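Local coordinates for transcriptional regulator, LacI family protein (Rhodococcus jostii, PDB 3K9C), which probably binds regulatory DNA to control transcription, with a sugar-binding-like effector module as in other LacI-family regulators, at residues 21-26 against 191-196; 30-35 against 239-244; 38-43 against 247-252; 122-127 against 273-278; 131-136 against 162-167. All blocks are in the same frame, centred on the assembly; numbering follows the deposited sequence.

Interaction 1 (21-26 against 191-196)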
# COMPACT_ATOMS: atom_id res chain seq x y z
N LEU B 21 -4.61 -3.81 6.15
CA LEU B 21 -4.06 -2.49 5.88
C LEU B 21 -2.79 -2.63 5.03
O LEU B 21 -1.97 -3.53 5.24
CB LEU B 21 -3.72 -1.80 7.21
CG LEU B 21 -3.79 -0.27 7.23
CD1 LEU B 21 -5.18 0.18 6.84
CD2 LEU B 21 -3.43 0.25 8.62
N GLN B 22 -2.62 -1.75 4.05
CA GLN B 22 -1.44 -1.79 3.20
C GLN B 22 -1.28 -3.06 2.35
O GLN B 22 -0.16 -3.44 2.01
CB GLN B 22 -0.18 -1.58 4.04
CG GLN B 22 -0.22 -0.34 4.90
CD GLN B 22 1.15 0.07 5.39
OE1 GLN B 22 2.05 0.33 4.58
NE2 GLN B 22 1.33 0.13 6.71
N GLN B 23 -2.37 -3.75 2.04
CA GLN B 23 -2.29 -4.93 1.19
C GLN B 23 -2.87 -4.45 -0.13
O GLN B 23 -4.06 -4.17 -0.23
CB GLN B 23 -3.14 -6.08 1.75
CG GLN B 23 -2.91 -7.39 1.03
CD GLN B 23 -1.49 -7.91 1.22
OE1 GLN B 23 -1.07 -8.18 2.35
NE2 GLN B 23 -0.76 -8.06 0.12
N PRO B 24 -2.03 -4.32 -1.16
CA PRO B 24 -2.46 -3.85 -2.49
C PRO B 24 -3.81 -4.36 -2.98
O PRO B 24 -4.71 -3.57 -3.27
CB PRO B 24 -1.30 -4.27 -3.39
CG PRO B 24 -0.12 -4.12 -2.46
CD PRO B 24 -0.63 -4.78 -1.20
N PHE B 25 -3.96 -5.68 -3.07
CA PHE B 25 -5.20 -6.27 -3.54
C PHE B 25 -6.41 -5.96 -2.66
O PHE B 25 -7.52 -5.85 -3.17
CB PHE B 25 -5.05 -7.79 -3.71
CG PHE B 25 -6.23 -8.44 -4.36
CD1 PHE B 25 -6.70 -8.00 -5.60
CD2 PHE B 25 -6.90 -9.48 -3.73
CE1 PHE B 25 -7.81 -8.59 -6.20
CE2 PHE B 25 -8.01 -10.08 -4.31
CZ PHE B 25 -8.46 -9.63 -5.55
N HIS B 26 -6.22 -5.83 -1.34
CA HIS B 26 -7.36 -5.50 -0.48
C HIS B 26 -7.75 -4.05 -0.71
O HIS B 26 -8.92 -3.69 -0.59
CB HIS B 26 -7.03 -5.72 1.00
CG HIS B 26 -6.88 -7.16 1.38
ND1 HIS B 26 -6.94 -7.59 2.69
CD2 HIS B 26 -6.64 -8.26 0.63
CE1 HIS B 26 -6.74 -8.89 2.73
NE2 HIS B 26 -6.55 -9.33 1.50
N ALA B 191 5.15 -15.65 -9.78
CA ALA B 191 5.11 -15.27 -8.37
C ALA B 191 3.71 -15.43 -7.80
O ALA B 191 2.73 -15.37 -8.54
CB ALA B 191 5.59 -13.83 -8.21
N PHE B 192 3.61 -15.62 -6.49
CA PHE B 192 2.31 -15.80 -5.84
C PHE B 192 1.39 -14.62 -6.13
O PHE B 192 0.23 -14.81 -6.50
CB PHE B 192 2.47 -15.96 -4.33
CG PHE B 192 1.16 -16.08 -3.60
CD1 PHE B 192 0.32 -17.17 -3.84
CD2 PHE B 192 0.75 -15.10 -2.72
CE1 PHE B 192 -0.90 -17.27 -3.19
CE2 PHE B 192 -0.48 -15.19 -2.06
CZ PHE B 192 -1.31 -16.27 -2.31
N ASN B 193 1.90 -13.40 -5.93
CA ASN B 193 1.13 -12.19 -6.21
C ASN B 193 2.05 -11.07 -6.71
O ASN B 193 3.27 -11.22 -6.72
CB ASN B 193 0.30 -11.74 -4.98
CG ASN B 193 1.16 -11.20 -3.82
OD1 ASN B 193 2.37 -11.01 -3.93
ND2 ASN B 193 0.51 -10.94 -2.70
N ASP B 194 1.45 -9.95 -7.13
CA ASP B 194 2.20 -8.80 -7.64
C ASP B 194 3.27 -8.25 -6.68
O ASP B 194 4.36 -7.85 -7.12
CB ASP B 194 1.25 -7.66 -8.01
CG ASP B 194 0.34 -8.00 -9.18
OD1 ASP B 194 0.60 -8.99 -9.89
OD2 ASP B 194 -0.64 -7.25 -9.39
N ARG B 195 2.95 -8.19 -5.39
CA ARG B 195 3.91 -7.67 -4.42
C ARG B 195 5.12 -8.60 -4.34
O ARG B 195 6.25 -8.15 -4.19
CB ARG B 195 3.27 -7.52 -3.04
CG ARG B 195 4.22 -6.96 -2.00
CD ARG B 195 3.50 -6.64 -0.70
NE ARG B 195 3.05 -5.26 -0.66
CZ ARG B 195 2.32 -4.74 0.32
NH1 ARG B 195 1.95 -5.50 1.35
NH2 ARG B 195 1.97 -3.46 0.29
N CYS B 196 4.86 -9.90 -4.45
CA CYS B 196 5.93 -10.89 -4.43
C CYS B 196 6.77 -10.73 -5.70
O CYS B 196 8.01 -10.79 -5.66
CB CYS B 196 5.33 -12.30 -4.39
SG CYS B 196 6.53 -13.63 -4.37

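Interaction 2 (30-35 against 239-244)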
# COMPACT_ATOMS: atom_id res chain seq x y z
N VAL B 30 -11.43 -3.01 -1.59
CA VAL B 30 -12.15 -2.07 -0.73
C VAL B 30 -12.71 -0.90 -1.54
O VAL B 30 -13.88 -0.54 -1.39
CB VAL B 30 -11.23 -1.48 0.38
CG1 VAL B 30 -11.87 -0.23 0.96
CG2 VAL B 30 -11.01 -2.53 1.49
N GLU B 31 -11.88 -0.31 -2.39
CA GLU B 31 -12.33 0.81 -3.21
C GLU B 31 -13.58 0.43 -3.99
O GLU B 31 -14.56 1.17 -3.99
CB GLU B 31 -11.25 1.26 -4.19
CG GLU B 31 -11.73 2.31 -5.19
CD GLU B 31 -10.59 2.89 -6.01
OE1 GLU B 31 -9.47 2.34 -5.97
OE2 GLU B 31 -10.82 3.90 -6.70
N GLN B 32 -13.53 -0.72 -4.65
CA GLN B 32 -14.68 -1.17 -5.43
C GLN B 32 -15.88 -1.57 -4.56
O GLN B 32 -17.03 -1.37 -4.97
CB GLN B 32 -14.25 -2.31 -6.36
CG GLN B 32 -13.20 -1.87 -7.36
CD GLN B 32 -13.67 -0.70 -8.19
OE1 GLN B 32 -12.87 0.13 -8.64
NE2 GLN B 32 -14.97 -0.63 -8.43
N ILE B 33 -15.63 -2.12 -3.37
CA ILE B 33 -16.74 -2.50 -2.50
C ILE B 33 -17.51 -1.25 -2.09
O ILE B 33 -18.75 -1.26 -2.08
CB ILE B 33 -16.24 -3.24 -1.23
CG1 ILE B 33 -15.73 -4.63 -1.64
CG2 ILE B 33 -17.36 -3.34 -0.20
CD1 ILE B 33 -15.08 -5.41 -0.51
N TYR B 34 -16.79 -0.19 -1.77
CA TYR B 34 -17.40 1.08 -1.40
C TYR B 34 -18.34 1.52 -2.52
O TYR B 34 -19.48 1.91 -2.26
CB TYR B 34 -16.33 2.15 -1.23
CG TYR B 34 -15.87 2.42 0.19
CD1 TYR B 34 -14.54 2.26 0.54
CD2 TYR B 34 -16.76 2.93 1.16
CE1 TYR B 34 -14.07 2.60 1.81
CE2 TYR B 34 -16.30 3.27 2.44
CZ TYR B 34 -14.96 3.10 2.76
OH TYR B 34 -14.47 3.46 3.99
N ALA B 35 -17.85 1.46 -3.75
CA ALA B 35 -18.64 1.87 -4.91
C ALA B 35 -19.85 0.99 -5.16
O ALA B 35 -20.95 1.49 -5.40
CB ALA B 35 -17.74 1.92 -6.16
N ASP B 239 -10.25 -9.44 -11.50
CA ASP B 239 -11.34 -8.52 -11.78
C ASP B 239 -11.95 -8.00 -10.48
O ASP B 239 -13.06 -8.36 -10.12
CB ASP B 239 -12.43 -9.20 -12.60
CG ASP B 239 -13.29 -8.20 -13.35
OD1 ASP B 239 -13.62 -7.14 -12.77
OD2 ASP B 239 -13.64 -8.48 -14.52
N ALA B 240 -11.19 -7.15 -9.79
CA ALA B 240 -11.61 -6.57 -8.52
C ALA B 240 -13.03 -5.96 -8.54
O ALA B 240 -13.83 -6.20 -7.62
CB ALA B 240 -10.60 -5.51 -8.10
N THR B 241 -13.34 -5.18 -9.57
CA THR B 241 -14.65 -4.57 -9.65
C THR B 241 -15.78 -5.60 -9.61
O THR B 241 -16.70 -5.48 -8.81
CB THR B 241 -14.79 -3.71 -10.91
OG1 THR B 241 -13.73 -2.75 -10.95
CG2 THR B 241 -16.12 -2.96 -10.89
N HIS B 242 -15.70 -6.61 -10.47
CA HIS B 242 -16.74 -7.64 -10.49
C HIS B 242 -16.75 -8.47 -9.20
O HIS B 242 -17.80 -8.91 -8.74
CB HIS B 242 -16.56 -8.57 -11.69
CG HIS B 242 -17.66 -9.58 -11.84
ND1 HIS B 242 -17.62 -10.58 -12.79
CD2 HIS B 242 -18.83 -9.74 -11.18
CE1 HIS B 242 -18.72 -11.31 -12.70
NE2 HIS B 242 -19.47 -10.82 -11.72
N MSE B 243 -15.58 -8.69 -8.63
CA MSE B 243 -15.50 -9.45 -7.39
C MSE B 243 -16.15 -8.64 -6.26
O MSE B 243 -16.86 -9.20 -5.43
CB MSE B 243 -14.04 -9.76 -7.06
CG MSE B 243 -13.87 -10.84 -6.01
SE MSE B 243 -12.00 -11.35 -5.84
CE MSE B 243 -11.94 -12.49 -7.39
N ALA B 244 -15.91 -7.34 -6.24
CA ALA B 244 -16.49 -6.47 -5.21
C ALA B 244 -18.01 -6.41 -5.32
O ALA B 244 -18.72 -6.50 -4.31
CB ALA B 244 -15.91 -5.06 -5.32

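Interaction 3 (38-43 against 247-252)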
# COMPACT_ATOMS: atom_id res chain seq x y z
N THR B 38 -22.47 1.71 -2.44
CA THR B 38 -23.19 2.95 -2.68
C THR B 38 -24.25 2.79 -3.75
O THR B 38 -25.36 3.31 -3.63
CB THR B 38 -22.23 4.07 -3.11
OG1 THR B 38 -21.34 4.38 -2.03
CG2 THR B 38 -23.00 5.32 -3.51
N ARG B 39 -23.93 2.06 -4.81
CA ARG B 39 -24.89 1.85 -5.88
C ARG B 39 -26.12 1.12 -5.37
O ARG B 39 -27.19 1.22 -5.96
CB ARG B 39 -24.23 1.08 -7.05
CG ARG B 39 -23.17 1.89 -7.81
CD ARG B 39 -22.88 1.30 -9.19
NE ARG B 39 -22.17 0.03 -9.12
CZ ARG B 39 -20.86 -0.09 -8.88
NH1 ARG B 39 -20.12 0.99 -8.70
NH2 ARG B 39 -20.30 -1.29 -8.84
N ARG B 40 -25.97 0.39 -4.27
CA ARG B 40 -27.08 -0.36 -3.70
C ARG B 40 -27.71 0.35 -2.49
O ARG B 40 -28.62 -0.18 -1.87
CB ARG B 40 -26.63 -1.76 -3.28
CG ARG B 40 -25.85 -2.50 -4.35
CD ARG B 40 -26.70 -2.85 -5.55
NE ARG B 40 -27.15 -4.24 -5.51
CZ ARG B 40 -28.09 -4.70 -4.68
NH1 ARG B 40 -28.68 -3.88 -3.83
NH2 ARG B 40 -28.43 -5.99 -4.71
N GLY B 41 -27.21 1.53 -2.17
CA GLY B 41 -27.75 2.28 -1.04
C GLY B 41 -27.22 1.86 0.32
O GLY B 41 -27.90 2.01 1.34
N TYR B 42 -26.00 1.34 0.35
CA TYR B 42 -25.38 0.90 1.60
C TYR B 42 -24.09 1.63 1.91
O TYR B 42 -23.36 2.03 1.02
CB TYR B 42 -25.08 -0.60 1.54
CG TYR B 42 -26.24 -1.47 1.91
CD1 TYR B 42 -26.32 -2.06 3.17
CD2 TYR B 42 -27.27 -1.72 1.00
CE1 TYR B 42 -27.38 -2.88 3.52
CE2 TYR B 42 -28.35 -2.54 1.34
CZ TYR B 42 -28.39 -3.12 2.60
OH TYR B 42 -29.43 -3.95 2.94
N ASP B 43 -23.83 1.81 3.20
CA ASP B 43 -22.60 2.45 3.61
C ASP B 43 -21.66 1.32 4.02
O ASP B 43 -22.09 0.19 4.25
CB ASP B 43 -22.82 3.40 4.79
CG ASP B 43 -23.38 4.74 4.35
OD1 ASP B 43 -22.85 5.32 3.38
OD2 ASP B 43 -24.34 5.21 4.98
N ALA B 247 -19.47 -9.69 -4.15
CA ALA B 247 -19.39 -9.85 -2.71
C ALA B 247 -20.53 -9.06 -2.04
O ALA B 247 -21.19 -9.56 -1.13
CB ALA B 247 -18.03 -9.37 -2.20
N VAL B 248 -20.74 -7.82 -2.50
CA VAL B 248 -21.81 -6.98 -1.95
C VAL B 248 -23.19 -7.61 -2.21
O VAL B 248 -24.02 -7.65 -1.31
CB VAL B 248 -21.78 -5.54 -2.55
CG1 VAL B 248 -23.08 -4.80 -2.22
CG2 VAL B 248 -20.62 -4.76 -1.95
N ASP B 249 -23.43 -8.08 -3.44
CA ASP B 249 -24.71 -8.71 -3.78
C ASP B 249 -24.93 -9.99 -2.99
O ASP B 249 -26.04 -10.25 -2.53
CB ASP B 249 -24.78 -9.03 -5.28
CG ASP B 249 -24.95 -7.80 -6.14
OD1 ASP B 249 -25.77 -6.93 -5.77
OD2 ASP B 249 -24.27 -7.70 -7.19
N GLY B 250 -23.88 -10.78 -2.83
CA GLY B 250 -23.98 -12.01 -2.06
C GLY B 250 -24.36 -11.70 -0.63
O GLY B 250 -25.17 -12.39 -0.02
N ALA B 251 -23.78 -10.64 -0.08
CA ALA B 251 -24.07 -10.24 1.29
C ALA B 251 -25.51 -9.73 1.41
O ALA B 251 -26.24 -10.11 2.32
CB ALA B 251 -23.09 -9.17 1.76
N LEU B 252 -25.92 -8.86 0.48
CA LEU B 252 -27.27 -8.34 0.50
C LEU B 252 -28.28 -9.47 0.29
O LEU B 252 -29.40 -9.42 0.79
CB LEU B 252 -27.44 -7.25 -0.57
CG LEU B 252 -27.19 -5.81 -0.12
CD1 LEU B 252 -25.78 -5.66 0.42
CD2 LEU B 252 -27.41 -4.87 -1.28

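Interaction 4 (122-127 against 273-278)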
# COMPACT_ATOMS: atom_id res chain seq x y z
N THR B 122 4.55 -21.34 -21.49
CA THR B 122 4.96 -22.46 -22.32
C THR B 122 4.75 -22.05 -23.79
O THR B 122 5.59 -22.35 -24.65
CB THR B 122 4.19 -23.76 -21.94
OG1 THR B 122 2.78 -23.52 -22.02
CG2 THR B 122 4.54 -24.19 -20.50
N GLU B 123 3.66 -21.33 -24.07
CA GLU B 123 3.39 -20.88 -25.43
C GLU B 123 4.52 -20.00 -25.95
O GLU B 123 4.76 -19.93 -27.15
CB GLU B 123 2.07 -20.11 -25.51
CG GLU B 123 1.66 -19.74 -26.95
CD GLU B 123 0.41 -18.86 -27.02
OE1 GLU B 123 -0.67 -19.32 -26.59
OE2 GLU B 123 0.52 -17.72 -27.50
N LEU B 124 5.21 -19.31 -25.04
CA LEU B 124 6.34 -18.45 -25.41
C LEU B 124 7.63 -19.27 -25.46
O LEU B 124 8.73 -18.73 -25.64
CB LEU B 124 6.49 -17.27 -24.44
CG LEU B 124 5.62 -16.03 -24.68
CD1 LEU B 124 5.65 -15.10 -23.46
CD2 LEU B 124 6.12 -15.30 -25.93
N GLY B 125 7.50 -20.58 -25.27
CA GLY B 125 8.65 -21.47 -25.33
C GLY B 125 9.36 -21.87 -24.05
O GLY B 125 10.30 -22.65 -24.10
N HIS B 126 8.92 -21.34 -22.91
CA HIS B 126 9.55 -21.65 -21.63
C HIS B 126 9.28 -23.08 -21.17
O HIS B 126 8.17 -23.59 -21.33
CB HIS B 126 9.08 -20.66 -20.56
CG HIS B 126 9.51 -19.24 -20.81
ND1 HIS B 126 10.79 -18.80 -20.54
CD2 HIS B 126 8.85 -18.19 -21.33
CE1 HIS B 126 10.89 -17.52 -20.88
NE2 HIS B 126 9.73 -17.13 -21.37
N ARG B 127 10.29 -23.72 -20.59
CA ARG B 127 10.15 -25.09 -20.09
C ARG B 127 10.62 -25.22 -18.64
O ARG B 127 10.03 -25.97 -17.86
CB ARG B 127 10.91 -26.06 -21.01
CG ARG B 127 10.40 -26.05 -22.44
CD ARG B 127 11.10 -27.08 -23.31
NE ARG B 127 10.81 -28.44 -22.87
CZ ARG B 127 11.14 -29.53 -23.55
NH1 ARG B 127 11.77 -29.42 -24.72
NH2 ARG B 127 10.84 -30.73 -23.08
N ALA B 273 4.93 -6.00 -20.06
CA ALA B 273 6.29 -6.18 -20.57
C ALA B 273 7.27 -7.07 -19.79
O ALA B 273 8.47 -7.05 -20.08
CB ALA B 273 6.92 -4.81 -20.79
N THR B 274 6.78 -7.85 -18.83
CA THR B 274 7.68 -8.70 -18.05
C THR B 274 7.76 -10.15 -18.52
O THR B 274 8.36 -10.99 -17.86
CB THR B 274 7.32 -8.68 -16.55
OG1 THR B 274 5.96 -9.09 -16.38
CG2 THR B 274 7.52 -7.28 -15.97
N THR B 275 7.15 -10.44 -19.67
CA THR B 275 7.19 -11.79 -20.22
C THR B 275 7.55 -11.71 -21.70
O THR B 275 7.27 -10.71 -22.35
CB THR B 275 5.84 -12.53 -20.07
OG1 THR B 275 4.79 -11.73 -20.62
CG2 THR B 275 5.55 -12.81 -18.61
N GLY B 276 8.18 -12.76 -22.22
CA GLY B 276 8.57 -12.78 -23.62
C GLY B 276 9.19 -14.11 -24.00
O GLY B 276 9.32 -15.00 -23.16
N PRO B 277 9.60 -14.28 -25.27
CA PRO B 277 10.21 -15.54 -25.70
C PRO B 277 11.37 -15.96 -24.80
O PRO B 277 12.08 -15.12 -24.24
CB PRO B 277 10.67 -15.23 -27.12
CG PRO B 277 9.65 -14.21 -27.59
CD PRO B 277 9.53 -13.31 -26.38
N VAL B 278 11.55 -17.27 -24.65
CA VAL B 278 12.63 -17.82 -23.83
C VAL B 278 13.96 -17.45 -24.44
O VAL B 278 14.10 -17.43 -25.66
CB VAL B 278 12.56 -19.35 -23.77
CG1 VAL B 278 13.50 -19.89 -22.69
CG2 VAL B 278 11.17 -19.76 -23.51

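Interaction 5 (131-136 against 162-167)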
# COMPACT_ATOMS: atom_id res chain seq x y z
N HIS B 131 7.76 -21.50 -9.65
CA HIS B 131 6.67 -20.85 -8.96
C HIS B 131 7.12 -20.56 -7.54
O HIS B 131 7.69 -21.44 -6.87
CB HIS B 131 5.42 -21.75 -8.96
CG HIS B 131 4.30 -21.21 -8.12
ND1 HIS B 131 3.73 -19.97 -8.33
CD2 HIS B 131 3.65 -21.75 -7.06
CE1 HIS B 131 2.79 -19.77 -7.43
NE2 HIS B 131 2.72 -20.83 -6.65
N ILE B 132 6.93 -19.32 -7.10
CA ILE B 132 7.24 -18.94 -5.73
C ILE B 132 5.83 -18.89 -5.14
O ILE B 132 5.04 -17.99 -5.46
CB ILE B 132 7.95 -17.55 -5.68
CG1 ILE B 132 9.29 -17.62 -6.43
CG2 ILE B 132 8.22 -17.13 -4.22
CD1 ILE B 132 10.05 -16.30 -6.51
N ASP B 133 5.50 -19.88 -4.31
CA ASP B 133 4.15 -19.97 -3.74
C ASP B 133 3.85 -19.04 -2.58
O ASP B 133 4.74 -18.39 -2.03
CB ASP B 133 3.81 -21.42 -3.36
CG ASP B 133 4.56 -21.91 -2.13
OD1 ASP B 133 4.87 -21.10 -1.23
OD2 ASP B 133 4.83 -23.13 -2.06
N GLY B 134 2.58 -18.99 -2.20
CA GLY B 134 2.17 -18.12 -1.12
C GLY B 134 2.11 -18.77 0.25
O GLY B 134 1.46 -18.26 1.15
N ALA B 135 2.79 -19.90 0.39
CA ALA B 135 2.81 -20.62 1.66
C ALA B 135 1.39 -20.99 2.06
O ALA B 135 0.69 -21.65 1.31
CB ALA B 135 3.47 -19.76 2.74
N ASP B 136 0.97 -20.56 3.24
CA ASP B 136 -0.36 -20.89 3.72
C ASP B 136 -1.35 -19.74 3.59
O ASP B 136 -2.43 -19.78 4.19
CB ASP B 136 -0.30 -21.36 5.18
CG ASP B 136 0.50 -22.64 5.35
OD1 ASP B 136 0.24 -23.61 4.61
OD2 ASP B 136 1.40 -22.68 6.22
N VAL B 162 9.08 -25.41 -7.42
CA VAL B 162 8.23 -24.64 -6.52
C VAL B 162 9.00 -24.33 -5.25
O VAL B 162 9.46 -25.23 -4.57
CB VAL B 162 6.96 -25.39 -6.10
CG1 VAL B 162 6.12 -24.47 -5.20
CG2 VAL B 162 6.14 -25.81 -7.31
N VAL B 163 9.15 -23.05 -4.94
CA VAL B 163 9.85 -22.67 -3.72
C VAL B 163 8.86 -21.94 -2.82
O VAL B 163 7.98 -21.21 -3.31
CB VAL B 163 11.07 -21.77 -4.01
CG1 VAL B 163 12.05 -22.52 -4.91
CG2 VAL B 163 10.63 -20.47 -4.66
N THR B 164 8.97 -22.17 -1.52
CA THR B 164 8.08 -21.54 -0.56
C THR B 164 8.35 -20.04 -0.54
O THR B 164 9.49 -19.60 -0.40
CB THR B 164 8.28 -22.15 0.82
OG1 THR B 164 8.04 -23.56 0.75
CG2 THR B 164 7.30 -21.54 1.83
N GLY B 165 7.29 -19.25 -0.69
CA GLY B 165 7.45 -17.81 -0.71
C GLY B 165 6.59 -17.12 0.32
O GLY B 165 6.62 -17.46 1.50
N GLY B 166 5.80 -16.16 -0.14
CA GLY B 166 4.92 -15.41 0.74
C GLY B 166 4.19 -14.38 -0.08
O GLY B 166 4.11 -14.51 -1.30
N THR B 167 3.69 -13.34 0.58
CA THR B 167 2.93 -12.28 -0.09
C THR B 167 3.66 -10.95 -0.17
O THR B 167 3.12 -9.98 -0.69
CB THR B 167 1.60 -12.01 0.64
OG1 THR B 167 1.89 -11.50 1.95
CG2 THR B 167 0.79 -13.29 0.77
O HOH W 1 4.63 -23.87 0.76

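Interaction 1 (21-26 against 191-196)
The guanidinium of R195 is covered on one face by P24, whose CD sits 3.2 Å above its plane and over its centre, while the two side chains cross at about a right angle. The same group points its NH2 at the backbone carbonyl of Q22: NH2 to O is 2.7 Å with an N-H...O angle of 140°, and the donor is tilted out of the carbonyl plane. NH1 adds a weak second bond to that oxygen at 3.0 Å, so one carbonyl receives both terminal nitrogens. R195 gets there with CG anti to its backbone N (chi1 -179°) and a bend further out, at chi3. At the base of the arm, N193 caps the helix that carries R195, its OD1 accepting from C196 N at 2.8 Å. P24 also rests on L225, as R195 does, and Q22 NE2 bonds to D28 of the second subunit, which places the contact beside the dimer interface. Two helix starts therefore face each other, 24-26 from one lobe and 194-196 from the other; a glycerol, probably from the crystallisation liquor, lies near N193. This is the interlobe cleft of a periplasmic-binding-protein-like fold, where LacI-family regulators generally receive their effector.

Interaction 2 (30-35 against 239-244)
A244 sets its methyl between two residues of the facing helix, and the close packing of this contact is concentrated there. Its CB is 3.4 Å from Q32 CB and 3.5 Å from the backbone N of I33, so the alanine reaches the main chain of helix 30-35 itself. I33 closes over the same methyl from its CG1, 3.7 Å from A244 CB; the first torsion, with CG1 anti to the carbonyl carbon (chi1 -71°), sets that atom against the methyl. I33 and A244 are buried here, and I33 reaches on to V17 of the central sheet. Small residues allow the approach: A240 and A244 lie one turn apart on helix 240-244, both pointing their methyls at the partner, and the two short axes come within 8.3 Å at a crossing angle of -50°.

Toward T241 the character changes. Q32 bends at chi2 (-57°), which brings CD to 3.4 Å from T241 OG1, and the two side chains cross obliquely, with Q32 NE2 3.6 Å from T241 CG2. No hydrogen bond joins residues 30-35 to 239-244, and this partly exposed side rests on van der Waals contact. Before it in the chain, the helix start is secured locally, D239 OD1 accepting from H242 N at 3.1 Å from above the carboxylate plane. Other faces of helix 30-35 meet the second subunit, where Y34 meets A48 and E31 meets S52. Such paired helices, packed together over one side of a central beta sheet, are characteristic of the three-layer alpha/beta lobes of periplasmic-binding-protein-like folds.

Interaction 3 (38-43 against 247-252)
D249 OD1 is gripped by two nitrogens of R40, NE and NH2, each 3.0 Å away. Both hydrogen bonds are weak, with N-H...O angles near 130°, yet together they make a salt bridge in which a single carboxylate oxygen lies at the guanidinium edge, the two planes 40° apart. The setting is the alpha/beta layering of a periplasmic-binding-protein-like lobe: helix 24-39 ends in a Schellman motif, G41 takes the positive phi, and the chain turns directly into strand 42-49, outermost of its sheet within this chain. R40, the last residue before that glycine, thus stands where it can reach across to helix 240-255.

R40 CG lies 4.2 Å from V248 CG1; beyond it the chain bends at chi2 and chi3, and the guanidinium comes over L252, whose CD2 covers one of its faces. R40 is exposed and D249 partly so, and the ion pair is therefore probably accessible in part to water. Neighbouring R39 makes its own salt bridge with E245, so two consecutive arginines pair with acids of the same helix. L252 serves Y42 as well: the leucine and tyrosine slide past each other in opposite directions, L252 CD2 lying 3.6 Å from Y42 CE2. Its other methyl makes a CH-pi contact, L252 CD1 standing 4.1 Å from the centroid of the Y42 ring and only 9° off the ring normal.

Interaction 4 (122-127 against 273-278)
H126 bridges two parts of the fold through the two nitrogens of one imidazole. Its NE2 donates to the carbonyl O of G276 at 2.8 Å with an N-H...O angle of 150°, and the oxygen meets it nearly head-on, the C=O...N angle being 176°, though it lies 20° out of the ring plane. ND1 is engaged by T187 OG1, beyond the two segments. V278 lies over one face of the same ring, its valine branch and the imidazole sliding past each other in opposite directions; the modelled approach of CG2 is doubtful in detail.

The turn that presents H126 is a Schellman motif closing helix 110-123. G125 is its C-prime residue, with positive phi, and its N returns to T122 O at 2.7 Å, while H126 N reaches back to L121 O. Just before it, L124 O faces the incoming chain and takes a weak bond from V278 N at 3.3 Å, helped by a CA-H...O contact from P277 CA at 3.5 Å. L124 packs its two methyls along this run: CD1 lies 3.7 Å from G276 N and CD2 4.0 Å from P277 CD. T275, a little earlier, bonds to T234 and H120 through its hydroxyl.

The chain following strand 262-270 is thus tied to the end of a helix by a histidine side-chain bond to a backbone carbonyl, a weak backbone bond and the apolar L124 and V278. Because NE2 donates to a carbonyl, it must carry a hydrogen, and the histidine, held from both nitrogens, probably has little freedom to turn about its CB-CG bond.

Interaction 5 (131-136 against 162-167)
H131 and V162 lie side by side and point the same way, neighbours on one face of a parallel pair of strands, with H131 CD2 4.1 Å from V162 CG1. On the other face I132 crosses V163 obliquely, I132 CG1 meeting V163 CG2 at 3.6 Å, and both rest on L179 of helix 169-181. Between the strands run V163 N to H131 O at 2.9 Å and D133 N to V163 O at 3.0 Å, the regular bonds of a parallel sheet.

The side chain of D133 adds to this pattern. Its CG stands between the backbone N and the carbonyl carbon (chi1 72°), and the side chain crosses V162 at about a right angle while turning OD1 toward the strand ends. There D133 OD1 accepts from A135 N at 2.9 Å, an Asx turn, and from G165 N at 3.1 Å, the two donors arriving from opposite faces of the carboxylate plane. G165 is packed so closely that a CB would clash with I132 CG2 and D133 O. D133 OD2 takes a water at 2.9 Å and a salt bridge from R144, on the helix of this beta-alpha-beta unit.

One carboxylate therefore fastens both strand ends where the chains leave the sheet and links them to the intervening helix. With two N-H donors and an arginine around it, D133 is probably held as the charged form.

Interactions 2 and 3 both join helices 24-39 and 240-255 in one lobe: interaction 2 is mostly van der Waals packing, partly buried, whereas interaction 3, a surface contact, takes in Y42 of strand 42-49 as well and adds a salt bridge. Interaction 1 also draws on helix 24-39, but at its start, facing the other lobe as a surface contact of an arginine and a carbonyl; it touches interaction 2 through F25 and M243. Interactions 4 and 5, both partly buried, belong to that other lobe; interaction 5 is sheet bonding with a buried aspartate, interaction 4 a loop-to-helix-end contact. F192 and N193 join interaction 1 to interaction 5, while the centres of interactions 3 and 4 lie about 41 Å apart.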